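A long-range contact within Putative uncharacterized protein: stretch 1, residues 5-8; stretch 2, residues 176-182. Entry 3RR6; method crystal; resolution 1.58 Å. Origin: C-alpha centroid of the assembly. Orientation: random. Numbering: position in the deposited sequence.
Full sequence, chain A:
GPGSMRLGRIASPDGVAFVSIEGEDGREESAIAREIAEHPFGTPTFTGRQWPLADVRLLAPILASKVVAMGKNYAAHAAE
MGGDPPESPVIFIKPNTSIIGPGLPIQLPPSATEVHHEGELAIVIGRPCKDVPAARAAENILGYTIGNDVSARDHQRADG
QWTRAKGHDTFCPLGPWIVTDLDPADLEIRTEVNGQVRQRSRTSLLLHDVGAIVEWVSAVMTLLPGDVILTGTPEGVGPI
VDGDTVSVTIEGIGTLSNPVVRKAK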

# COMPACT_ATOMS: atom_id res chain seq x y z
N MET A 5 15.22 -4.07 -7.76
CA MET A 5 14.68 -3.02 -8.67
C MET A 5 13.63 -2.20 -7.94
O MET A 5 13.11 -2.62 -6.90
CB MET A 5 14.02 -3.65 -9.90
CG MET A 5 14.98 -4.29 -10.89
SD MET A 5 14.10 -5.08 -12.25
CE MET A 5 13.59 -3.67 -13.23
N ARG A 6 13.34 -1.03 -8.48
CA ARG A 6 12.16 -0.27 -8.14
C ARG A 6 11.31 -0.19 -9.40
O ARG A 6 11.78 0.27 -10.45
CB ARG A 6 12.51 1.14 -7.68
CG ARG A 6 13.12 1.21 -6.30
CD ARG A 6 13.45 2.65 -5.93
NE ARG A 6 14.71 3.05 -6.54
CZ ARG A 6 15.10 4.31 -6.76
NH1 ARG A 6 14.33 5.34 -6.43
NH2 ARG A 6 16.27 4.53 -7.34
N LEU A 7 10.08 -0.67 -9.29
CA LEU A 7 9.15 -0.69 -10.41
C LEU A 7 8.02 0.26 -10.14
O LEU A 7 7.53 0.35 -9.01
CB LEU A 7 8.59 -2.09 -10.60
CG LEU A 7 9.64 -3.16 -10.88
CD1 LEU A 7 8.97 -4.53 -10.89
CD2 LEU A 7 10.37 -2.90 -12.19
N GLY A 8 7.58 0.95 -11.18
CA GLY A 8 6.44 1.83 -11.03
C GLY A 8 5.85 2.21 -12.36
O GLY A 8 6.16 1.61 -13.39
N PRO A 176 5.46 5.10 -3.57
CA PRO A 176 5.72 5.70 -4.89
C PRO A 176 6.18 4.72 -5.96
O PRO A 176 6.16 5.04 -7.15
CB PRO A 176 6.84 6.69 -4.59
CG PRO A 176 7.58 6.06 -3.48
CD PRO A 176 6.53 5.43 -2.61
N TRP A 177 6.61 3.54 -5.53
CA TRP A 177 7.14 2.50 -6.40
C TRP A 177 7.20 1.20 -5.62
O TRP A 177 7.04 1.20 -4.40
CB TRP A 177 8.54 2.86 -6.94
CG TRP A 177 9.46 3.45 -5.91
CD1 TRP A 177 9.94 2.84 -4.78
CD2 TRP A 177 10.02 4.77 -5.92
NE1 TRP A 177 10.74 3.72 -4.08
CE2 TRP A 177 10.81 4.90 -4.77
CE3 TRP A 177 9.91 5.86 -6.80
CZ2 TRP A 177 11.50 6.08 -4.46
CZ3 TRP A 177 10.61 7.04 -6.49
CH2 TRP A 177 11.39 7.13 -5.33
N ILE A 178 7.46 0.11 -6.33
CA ILE A 178 7.51 -1.22 -5.75
C ILE A 178 8.96 -1.67 -5.68
O ILE A 178 9.64 -1.71 -6.70
CB ILE A 178 6.70 -2.20 -6.61
CG1 ILE A 178 5.23 -1.81 -6.60
CG2 ILE A 178 6.87 -3.65 -6.13
CD1 ILE A 178 4.42 -2.39 -7.76
N VAL A 179 9.43 -2.02 -4.48
CA VAL A 179 10.82 -2.48 -4.29
C VAL A 179 10.83 -3.99 -4.29
O VAL A 179 10.14 -4.62 -3.49
CB VAL A 179 11.42 -1.93 -2.99
CG1 VAL A 179 12.88 -2.36 -2.85
CG2 VAL A 179 11.31 -0.41 -2.97
N THR A 180 11.60 -4.59 -5.20
CA THR A 180 11.54 -6.03 -5.41
C THR A 180 12.55 -6.85 -4.62
O THR A 180 12.41 -8.07 -4.56
CB THR A 180 11.74 -6.39 -6.88
OG1 THR A 180 13.08 -6.01 -7.26
CG2 THR A 180 10.71 -5.71 -7.75
N ASP A 181 13.57 -6.22 -4.04
CA ASP A 181 14.62 -6.97 -3.33
C ASP A 181 14.65 -6.70 -1.82
O ASP A 181 15.68 -6.85 -1.16
CB ASP A 181 16.00 -6.70 -3.97
CG ASP A 181 16.37 -5.22 -4.03
OD1 ASP A 181 15.50 -4.33 -3.89
OD2 ASP A 181 17.58 -4.93 -4.23
N LEU A 182 13.48 -6.38 -1.27
CA LEU A 182 13.35 -5.87 0.10
C LEU A 182 12.87 -6.95 1.07
O LEU A 182 11.92 -7.67 0.80
CB LEU A 182 12.36 -4.70 0.10
CG LEU A 182 12.16 -3.95 1.41
CD1 LEU A 182 13.46 -3.32 1.85
CD2 LEU A 182 11.04 -2.90 1.25

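The strand segments around Leu7 and Ile178 run antiparallel, their N-to-C directions 148° apart. Leu7 and Ile178 form a hydrogen-bonded pair, with Leu7 N 2.8 Å from Ile178 O and Ile178 N 2.7 Å from Leu7 O; both N-H groups point almost straight at their acceptors. A further backbone hydrogen bond runs from Thr180 N to Met5 O at 3.0 Å. Between these rungs, Arg6 and Val179 make a non-hydrogen-bonded pair, their CA atoms 4.6 Å apart, and Arg6 CA approaches Ile178 O to 3.2 Å in a CA-H···O contact.

The side chain of Thr180 extends the backbone pairing: its OG1, with chi1 in the p rotamer, accepts a hydrogen bond from Met5 N at 2.9 Å, while its methyl CG2 lies 3.8 Å from Leu7 CD1. Arg6 shares a face of the sheet with Val179, and its long aliphatic arm runs over the flat indole of Trp177. Arg6 CD sits 3.6 Å from the centroid of the Trp177 five-membered ring in a CH-π contact, while Arg6 CZ lies 4.8 Å from that of the Trp177 six-membered ring, a cation-π interaction with the same aromatic face. On the face of the sheet opposite Arg6 and Val179, the buried, apolar Leu7 and Ile178 pack with their CB atoms 4.4 Å apart. The contact buries 426 Å², both sides summed.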